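Local coordinates for HIAXHD3 (Humicola insolens, PDB 3ZXK), which catalyses, as a family GH43 exo-acting arabinofuranosidase, the hydrolysis of arabinofuranosyl side chains, probably those of arabinoxylan, at residues Pro379-Ile384 with Tyr508-Phe513; Trp458-Ala463 with Arg487-Leu492. All blocks are in the same frame, centred on the assembly; numbering follows the deposited sequence.

Contact 1: Pro379-Ile384 with Tyr508-Phe513; sequences PKASGI and YRFGVF
The benzyl group of Phe-510 lies against the backbone of Ala-381 to Gly-383 and carries nearly all of this contact. Strands 380-384 and 509-513 run almost in the same direction, 12° apart, their axes 8.3 Å apart at closest approach. No hydrogen bond joins them: they belong to different sheets, and side-chain packing fills the distance between.

The main interaction is CH-pi. Gly-383 CA sits over one face of the Phe-510 ring, 3.9 Å from its centroid and somewhat toward the rim, while Phe-510 CZ comes to 3.4 Å from Gly-383 N. Glycine suits this place because a beta carbon would point at the ring, about 2.8 Å from Phe-510 CD2, too close to be tolerated. With CG anti to its own carbonyl carbon (chi1 -68°), Phe-510 extends its ring across the gap.

At the ring edge the carbonyl oxygen of Ala-381 lies in the ring plane, 3.7 Å from Phe-510 CZ, and so faces the weakly positive C-H rim.

A loose apolar touch comes from the Ala-381 methyl, its CB 4.4 Å from Phe-510 CZ. Ile-461, Phe-529 and Met-531 of the flanking strands also touch the Phe-510 side chain.

An alanine in place of Phe-510 is likely to open a gap against Gly-383 and leave the Ala-381 methyl without its aromatic neighbour. The chemistry is thus mainly dispersion and weak C-H contacts between a flat ring and a stretch of backbone without bulky side chains, which implies that fit rather than directed bonding holds the sheets together here, in the buried interior of the beta sandwich.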
ATOM      1  N   PRO A 379     -11.078   5.983 -10.596  1.00  7.14           N
ATOM      2  CA  PRO A 379     -11.478   4.640 -11.064  1.00  7.33           C
ATOM      3  C   PRO A 379     -10.793   4.141 -12.345  1.00  7.06           C
ATOM      4  O   PRO A 379     -10.823   2.932 -12.592  1.00  7.23           O
ATOM      5  CB  PRO A 379     -12.990   4.796 -11.295  1.00  7.86           C
ATOM      6  CG  PRO A 379     -13.151   6.254 -11.640  1.00  8.42           C
ATOM      7  CD  PRO A 379     -12.155   6.985 -10.771  1.00  8.36           C
ATOM      8  N   LYS A 380     -10.211   5.052 -13.140  1.00  7.38           N
ATOM      9  CA  LYS A 380      -9.529   4.684 -14.393  1.00  6.74           C
ATOM     10  C   LYS A 380      -8.305   5.545 -14.594  1.00  6.49           C
ATOM     11  O   LYS A 380      -8.364   6.752 -14.404  1.00  7.27           O
ATOM     12  CB  LYS A 380     -10.447   4.850 -15.617  1.00  8.34           C
ATOM     13  CG  LYS A 380     -11.815   4.224 -15.476  1.00  9.53           C
ATOM     14  CD  LYS A 380     -12.582   4.342 -16.793  1.00 12.53           C
ATOM     15  CE  LYS A 380     -13.971   3.730 -16.690  1.00 17.69           C
ATOM     16  NZ  LYS A 380     -14.762   3.897 -17.956  1.00 19.06           N
ATOM     17  N   ALA A 381      -7.205   4.924 -14.999  1.00  5.91           N
ATOM     18  CA  ALA A 381      -5.955   5.653 -15.221  1.00  6.60           C
ATOM     19  C   ALA A 381      -5.112   5.002 -16.285  1.00  6.62           C
ATOM     20  O   ALA A 381      -5.156   3.773 -16.471  1.00  6.53           O
ATOM     21  CB  ALA A 381      -5.136   5.769 -13.935  1.00  7.13           C
ATOM     22  N   SER A 382      -4.327   5.842 -16.946  1.00  6.75           N
ATOM     23  CA  SER A 382      -3.399   5.385 -17.951  1.00  7.44           C
ATOM     24  C   SER A 382      -2.004   5.518 -17.368  1.00  6.63           C
ATOM     25  O   SER A 382      -1.693   6.547 -16.794  1.00  8.11           O
ATOM     26  CB  SER A 382      -3.530   6.276 -19.188  1.00  9.49           C
ATOM     27  OG  SER A 382      -2.725   5.784 -20.217  1.00 12.72           O
ATOM     28  N   GLY A 383      -1.184   4.462 -17.450  1.00  5.59           N
ATOM     29  CA  GLY A 383       0.214   4.569 -17.007  1.00  5.72           C
ATOM     30  C   GLY A 383       1.121   4.437 -18.216  1.00  6.45           C
ATOM     31  O   GLY A 383       1.012   3.474 -18.990  1.00  6.62           O
ATOM     32  N   ILE A 384       2.008   5.406 -18.406  1.00  6.76           N
ATOM     33  CA  ILE A 384       2.891   5.441 -19.568  1.00  7.56           C
ATOM     34  C   ILE A 384       4.360   5.417 -19.141  1.00  6.95           C
ATOM     35  O   ILE A 384       4.812   6.279 -18.384  1.00  7.41           O
ATOM     36  CB  ILE A 384       2.618   6.680 -20.424  1.00  8.81           C
ATOM     37  CG1 ILE A 384       1.133   6.728 -20.803  1.00 10.07           C
ATOM     38  CG2 ILE A 384       3.525   6.721 -21.667  1.00 10.10           C
ATOM     39  CD1 ILE A 384       0.785   7.923 -21.649  1.00 14.18           C
ATOM     40  N   TYR A 508      -4.325  -4.291  -8.260  1.00  5.32           N
ATOM     41  CA  TYR A 508      -3.539  -4.227  -9.472  1.00  4.86           C
ATOM     42  C   TYR A 508      -2.594  -3.050  -9.453  1.00  5.13           C
ATOM     43  O   TYR A 508      -2.982  -1.932  -9.024  1.00  6.43           O
ATOM     44  CB  TYR A 508      -4.444  -4.096 -10.691  1.00  5.04           C
ATOM     45  CG  TYR A 508      -4.846  -5.441 -11.249  1.00  4.97           C
ATOM     46  CD1 TYR A 508      -4.008  -6.134 -12.126  1.00  5.33           C
ATOM     47  CD2 TYR A 508      -6.043  -6.046 -10.874  1.00  5.16           C
ATOM     48  CE1 TYR A 508      -4.379  -7.362 -12.657  1.00  4.80           C
ATOM     49  CE2 TYR A 508      -6.424  -7.305 -11.387  1.00  5.42           C
ATOM     50  CZ  TYR A 508      -5.567  -7.969 -12.275  1.00  5.32           C
ATOM     51  OH  TYR A 508      -5.899  -9.181 -12.814  1.00  6.84           O
ATOM     52  N   ARG A 509      -1.387  -3.269  -9.969  1.00  4.60           N
ATOM     53  CA  ARG A 509      -0.391  -2.179 -10.063  1.00  4.87           C
ATOM     54  C   ARG A 509       0.119  -1.986 -11.486  1.00  4.36           C
ATOM     55  O   ARG A 509      -0.015  -2.880 -12.334  1.00  5.13           O
ATOM     56  CB  ARG A 509       0.808  -2.455  -9.126  1.00  4.82           C
ATOM     57  CG  ARG A 509       0.403  -2.371  -7.676  1.00  5.76           C
ATOM     58  CD  ARG A 509       1.614  -2.484  -6.802  1.00  6.03           C
ATOM     59  NE  ARG A 509       1.244  -2.168  -5.426  1.00  6.34           N
ATOM     60  CZ  ARG A 509       2.107  -1.766  -4.496  1.00  6.37           C
ATOM     61  NH1 ARG A 509       3.399  -1.631  -4.804  1.00  8.09           N
ATOM     62  NH2 ARG A 509       1.689  -1.499  -3.280  1.00  5.74           N
ATOM     63  N   PHE A 510       0.702  -0.807 -11.724  1.00  4.21           N
ATOM     64  CA  PHE A 510       1.516  -0.546 -12.914  1.00  3.99           C
ATOM     65  C   PHE A 510       2.966  -0.914 -12.575  1.00  4.22           C
ATOM     66  O   PHE A 510       3.447  -0.625 -11.471  1.00  5.15           O
ATOM     67  CB  PHE A 510       1.536   0.947 -13.302  1.00  4.56           C
ATOM     68  CG  PHE A 510       0.225   1.501 -13.799  1.00  5.68           C
ATOM     69  CD1 PHE A 510      -0.532   0.854 -14.783  1.00  6.36           C
ATOM     70  CD2 PHE A 510      -0.192   2.735 -13.344  1.00  6.39           C
ATOM     71  CE1 PHE A 510      -1.713   1.427 -15.254  1.00  7.03           C
ATOM     72  CE2 PHE A 510      -1.372   3.319 -13.809  1.00  6.57           C
ATOM     73  CZ  PHE A 510      -2.129   2.655 -14.760  1.00  6.83           C
ATOM     74  N   GLY A 511       3.663  -1.560 -13.495  1.00  3.94           N
ATOM     75  CA  GLY A 511       5.055  -1.869 -13.253  1.00  3.86           C
ATOM     76  C   GLY A 511       5.914  -1.903 -14.482  1.00  3.54           C
ATOM     77  O   GLY A 511       5.420  -1.966 -15.605  1.00  3.46           O
ATOM     78  N   VAL A 512       7.224  -1.848 -14.251  1.00  4.08           N
ATOM     79  CA  VAL A 512       8.210  -2.004 -15.315  1.00  3.95           C
ATOM     80  C   VAL A 512       9.162  -3.127 -14.898  1.00  3.84           C
ATOM     81  O   VAL A 512       9.546  -3.221 -13.723  1.00  3.59           O
ATOM     82  CB  VAL A 512       8.948  -0.680 -15.638  1.00  4.38           C
ATOM     83  CG1 VAL A 512       9.569  -0.022 -14.410  1.00  4.67           C
ATOM     84  CG2 VAL A 512       9.949  -0.897 -16.773  1.00  4.44           C
ATOM     85  N   PHE A 513       9.480  -4.005 -15.842  1.00  3.83           N
ATOM     86  CA  PHE A 513      10.316  -5.185 -15.571  1.00  3.68           C
ATOM     87  C   PHE A 513      11.394  -5.335 -16.627  1.00  3.86           C
ATOM     88  O   PHE A 513      11.294  -4.787 -17.730  1.00  3.54           O
ATOM     89  CB  PHE A 513       9.455  -6.449 -15.527  1.00  4.31           C
ATOM     90  CG  PHE A 513       8.828  -6.824 -16.866  1.00  3.80           C
ATOM     91  CD1 PHE A 513       7.600  -6.273 -17.251  1.00  4.06           C
ATOM     92  CD2 PHE A 513       9.480  -7.689 -17.752  1.00  4.10           C
ATOM     93  CE1 PHE A 513       7.027  -6.608 -18.471  1.00  4.77           C
ATOM     94  CE2 PHE A 513       8.897  -8.041 -18.955  1.00  4.26           C
ATOM     95  CZ  PHE A 513       7.688  -7.474 -19.326  1.00  4.52           C
TER

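Contact 2: Trp458-Ala463 with Arg487-Leu492; sequences WLRIDA and RTYTRL
Arg-460 and Tyr-489 mark the closest backbone approach, their CA atoms 8.2 Å apart, too far for pairing as adjacent strands. The segment 458-463 is extended throughout, whereas 487-492 is mostly loop and enters a strand only after Tyr-489; strand 476-482 runs between the two strands in the sheet. Trp-458, Arg-460 and Tyr-489 therefore meet through their side chains, and no hydrogen bond crosses.

Tyr-489 supplies the platform. Arg-460 CD stands over the centre of its ring, 4.0 Å from the centroid, in a CH-pi contact, and Arg-460 CB lies 3.8 Å from Tyr-489 CE1. Because CG of Arg-460 is anti to the backbone N (chi1 174°), the aliphatic chain reaches out over the ring before bending at chi3. The guanidinium then stands steeply to the ring, its plane turned 69° from it, and Arg-460 NH1 comes to 3.6 Å from Tyr-489 CD2. Its cation-pi attraction to Tyr-489 is at most weak and long; Tyr-480 gives the charge another aromatic partner.

What fixes the guanidinium is Asp-462, two residues along the same strand and hence on the same face. Arg-460 NE and NH2 grip Asp-462 side-on in a salt bridge, NE to Asp-462 OD1 at 2.9 Å and NH2 to Asp-462 OD2 at 2.8 Å. Both bonds are nearly straight and on the syn sides; the acid oxygens lie in the guanidinium plane, while the donors are somewhat tilted out of the carboxylate plane. An arginine suits the site by offering methylenes to the ring and this paired donor to the acid.

At the phenol end, Tyr-489 OH lies 3.4 Å from Trp-458 CE3, and Trp-458 CB packs near Tyr-489 CE1. The indole N-H is bonded to Asp-456. Such alternate side chains on one strand, covered by a tyrosine arriving from a loop, form part of the outer face of a concanavalin A-like beta sandwich.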
ATOM      1  N   TRP A 458       7.585   4.095 -26.068  1.00  7.21           N
ATOM      2  CA  TRP A 458       6.625   4.460 -25.054  1.00  7.26           C
ATOM      3  C   TRP A 458       5.621   3.365 -24.960  1.00  7.12           C
ATOM      4  O   TRP A 458       5.070   2.908 -25.980  1.00  8.18           O
ATOM      5  CB  TRP A 458       5.918   5.751 -25.420  1.00  9.27           C
ATOM      6  CG  TRP A 458       6.840   6.936 -25.602  1.00 10.97           C
ATOM      7  CD1 TRP A 458       7.920   7.072 -26.490  1.00 11.79           C
ATOM      8  CD2 TRP A 458       6.721   8.248 -24.943  1.00 12.40           C
ATOM      9  NE1 TRP A 458       8.482   8.329 -26.376  1.00 13.64           N
ATOM     10  CE2 TRP A 458       7.810   9.078 -25.467  1.00 14.00           C
ATOM     11  CE3 TRP A 458       5.869   8.784 -23.976  1.00 14.46           C
ATOM     12  CZ2 TRP A 458       8.007  10.391 -25.046  1.00 14.83           C
ATOM     13  CZ3 TRP A 458       6.083  10.101 -23.556  1.00 15.94           C
ATOM     14  CH2 TRP A 458       7.131  10.885 -24.080  1.00 16.11           C
ATOM     15  N   LEU A 459       5.394   2.921 -23.740  1.00  6.82           N
ATOM     16  CA  LEU A 459       4.515   1.807 -23.460  1.00  6.31           C
ATOM     17  C   LEU A 459       3.398   2.266 -22.531  1.00  6.75           C
ATOM     18  O   LEU A 459       3.665   2.764 -21.422  1.00  7.41           O
ATOM     19  CB  LEU A 459       5.301   0.649 -22.832  1.00  5.53           C
ATOM     20  CG  LEU A 459       6.385   0.039 -23.731  1.00  5.48           C
ATOM     21  CD1 LEU A 459       7.169  -1.027 -22.960  1.00  6.02           C
ATOM     22  CD2 LEU A 459       5.785  -0.519 -25.041  1.00  6.38           C
ATOM     23  N   ARG A 460       2.167   2.020 -22.951  1.00  6.30           N
ATOM     24  CA  ARG A 460       0.995   2.554 -22.282  1.00  6.13           C
ATOM     25  C   ARG A 460       0.000   1.495 -21.849  1.00  5.73           C
ATOM     26  O   ARG A 460      -0.370   0.630 -22.634  1.00  6.88           O
ATOM     27  CB  ARG A 460       0.316   3.565 -23.226  1.00  6.85           C
ATOM     28  CG  ARG A 460      -1.033   4.136 -22.773  1.00  7.03           C
ATOM     29  CD  ARG A 460      -1.500   5.277 -23.670  1.00  9.29           C
ATOM     30  NE  ARG A 460      -2.954   5.216 -23.787  1.00 10.95           N
ATOM     31  CZ  ARG A 460      -3.650   5.736 -24.794  1.00 15.15           C
ATOM     32  NH1 ARG A 460      -3.031   6.426 -25.742  1.00 19.21           N
ATOM     33  NH2 ARG A 460      -4.969   5.598 -24.824  1.00 20.05           N
ATOM     34  N   ILE A 461      -0.446   1.600 -20.601  1.00  5.37           N
ATOM     35  CA  ILE A 461      -1.427   0.671 -20.024  1.00  5.26           C
ATOM     36  C   ILE A 461      -2.657   1.485 -19.617  1.00  5.51           C
ATOM     37  O   ILE A 461      -2.567   2.364 -18.742  1.00  6.28           O
ATOM     38  CB  ILE A 461      -0.872  -0.056 -18.774  1.00  5.37           C
ATOM     39  CG1 ILE A 461       0.392  -0.885 -19.071  1.00  5.98           C
ATOM     40  CG2 ILE A 461      -1.926  -0.967 -18.149  1.00  6.14           C
ATOM     41  CD1 ILE A 461       1.053  -1.454 -17.830  1.00  6.33           C
ATOM     42  N   ASP A 462      -3.810   1.198 -20.208  1.00  6.29           N
ATOM     43  CA  ASP A 462      -5.054   1.920 -19.817  1.00  7.03           C
ATOM     44  C   ASP A 462      -5.856   0.951 -18.957  1.00  6.89           C
ATOM     45  O   ASP A 462      -6.454   0.003 -19.473  1.00  7.39           O
ATOM     46  CB  ASP A 462      -5.903   2.338 -21.040  1.00  8.01           C
ATOM     47  CG  ASP A 462      -5.336   3.525 -21.801  1.00  9.72           C
ATOM     48  OD1 ASP A 462      -4.167   3.894 -21.549  1.00 10.38           O
ATOM     49  OD2 ASP A 462      -6.065   4.069 -22.684  1.00 13.83           O
ATOM     50  N   ALA A 463      -5.870   1.198 -17.648  1.00  7.17           N
ATOM     51  CA  ALA A 463      -6.512   0.301 -16.698  1.00  6.89           C
ATOM     52  C   ALA A 463      -7.830   0.817 -16.163  1.00  7.41           C
ATOM     53  O   ALA A 463      -7.954   1.953 -15.756  1.00  8.57           O
ATOM     54  CB  ALA A 463      -5.589   0.056 -15.519  1.00  7.73           C
ATOM     55  N   ARG A 487       3.554  10.621 -29.769  1.00 20.82           N
ATOM     56  CA  ARG A 487       2.629  11.414 -30.568  1.00 21.76           C
ATOM     57  C   ARG A 487       1.436  10.574 -31.050  1.00 21.76           C
ATOM     58  O   ARG A 487       0.308  11.063 -31.127  1.00 21.60           O
ATOM     59  CB  ARG A 487       3.362  12.075 -31.752  1.00 24.01           C
ATOM     60  CG  ARG A 487       2.558  13.174 -32.438  1.00 29.69           C
ATOM     61  CD  ARG A 487       1.934  14.143 -31.434  1.00 34.57           C
ATOM     62  NE  ARG A 487       0.730  14.813 -31.947  1.00 39.95           N
ATOM     63  CZ  ARG A 487      -0.514  14.350 -31.826  1.00 41.31           C
ATOM     64  NH1 ARG A 487      -0.753  13.199 -31.213  1.00 39.62           N
ATOM     65  NH2 ARG A 487      -1.535  15.044 -32.324  1.00 44.86           N
ATOM     66  N   THR A 488       1.702   9.312 -31.365  1.00 19.36           N
ATOM     67  CA  THR A 488       0.678   8.383 -31.814  1.00 18.14           C
ATOM     68  C   THR A 488       0.862   7.106 -31.017  1.00 16.58           C
ATOM     69  O   THR A 488       1.991   6.651 -30.843  1.00 15.65           O
ATOM     70  CB  THR A 488       0.860   8.055 -33.309  1.00 20.55           C
ATOM     71  OG1 THR A 488       0.665   9.246 -34.076  1.00 24.47           O
ATOM     72  CG2 THR A 488      -0.133   6.984 -33.791  1.00 21.18           C
ATOM     73  N   TYR A 489      -0.244   6.554 -30.528  1.00 13.72           N
ATOM     74  CA  TYR A 489      -0.258   5.256 -29.877  1.00 12.32           C
ATOM     75  C   TYR A 489      -1.037   4.263 -30.720  1.00 12.18           C
ATOM     76  O   TYR A 489      -2.073   4.594 -31.299  1.00 12.32           O
ATOM     77  CB  TYR A 489      -0.860   5.337 -28.465  1.00 12.61           C
ATOM     78  CG  TYR A 489       0.109   5.919 -27.479  1.00 12.85           C
ATOM     79  CD1 TYR A 489       1.021   5.100 -26.796  1.00 11.45           C
ATOM     80  CD2 TYR A 489       0.134   7.294 -27.247  1.00 13.48           C
ATOM     81  CE1 TYR A 489       1.929   5.650 -25.896  1.00 11.00           C
ATOM     82  CE2 TYR A 489       1.028   7.855 -26.353  1.00 13.04           C
ATOM     83  CZ  TYR A 489       1.928   7.031 -25.692  1.00 11.71           C
ATOM     84  OH  TYR A 489       2.832   7.579 -24.813  1.00 14.01           O
ATOM     85  N   THR A 490      -0.520   3.041 -30.761  1.00 10.03           N
ATOM     86  CA  THR A 490      -1.142   1.933 -31.456  1.00  9.72           C
ATOM     87  C   THR A 490      -1.527   0.881 -30.442  1.00  8.07           C
ATOM     88  O   THR A 490      -0.706   0.455 -29.641  1.00  7.20           O
ATOM     89  CB  THR A 490      -0.171   1.362 -32.489  1.00 10.49           C
ATOM     90  OG1 THR A 490       0.184   2.410 -33.397  1.00 12.84           O
ATOM     91  CG2 THR A 490      -0.784   0.197 -33.248  1.00 11.22           C
ATOM     92  N   ARG A 491      -2.799   0.501 -30.473  1.00  8.35           N
ATOM     93  CA  ARG A 491      -3.335  -0.590 -29.663  1.00  8.08           C
ATOM     94  C   ARG A 491      -2.716  -1.939 -30.062  1.00  7.94           C
ATOM     95  O   ARG A 491      -2.573  -2.238 -31.248  1.00  9.23           O
ATOM     96  CB  ARG A 491      -4.857  -0.596 -29.837  1.00  9.42           C
ATOM     97  CG  ARG A 491      -5.577  -1.802 -29.288  1.00  9.73           C
ATOM     98  CD  ARG A 491      -5.697  -1.809 -27.770  1.00 10.49           C
ATOM     99  NE  ARG A 491      -6.313  -3.077 -27.393  1.00 12.50           N
ATOM    100  CZ  ARG A 491      -7.623  -3.324 -27.425  1.00 12.64           C
ATOM    101  NH1 ARG A 491      -8.488  -2.359 -27.764  1.00 14.71           N
ATOM    102  NH2 ARG A 491      -8.063  -4.534 -27.106  1.00 14.07           N
ATOM    103  N   LEU A 492      -2.376  -2.764 -29.068  1.00  7.48           N
ATOM    104  CA  LEU A 492      -1.826  -4.092 -29.345  1.00  7.86           C
ATOM    105  C   LEU A 492      -2.432  -5.135 -28.418  1.00  8.12           C
ATOM    106  O   LEU A 492      -2.390  -5.001 -27.205  1.00  8.33           O
ATOM    107  CB  LEU A 492      -0.301  -4.112 -29.217  1.00  7.85           C
ATOM    108  CG  LEU A 492       0.430  -5.410 -29.611  1.00  7.57           C
ATOM    109  CD1 LEU A 492       0.258  -5.701 -31.113  1.00  8.11           C
ATOM    110  CD2 LEU A 492       1.909  -5.281 -29.259  1.00  8.23           C
TER

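In the fold
Contacts 1 and 2, whose centres are 12 Å apart, use opposite faces of one sheet, in which strands 380-388 and 457-464 are neighbours. Gly-383 N probably bonds to Ile-461 O (2.8 Å) within that sheet. On its outer face, Ser-382 OG is 2.7 Å from Asp-462 OD1, a probable hydrogen bond that gives the acid of contact 2 another partner, and Ile-384 CG2 packs 3.3 Å from Tyr-489 OH. Ala-463 of 458-463 also reaches Phe-510 on the inner face. Neither contact includes a glycan-pocket residue, but Phe-469 and Trp-502, which help line that pocket, lie in chain connections following 458-463 and 487-492 respectively.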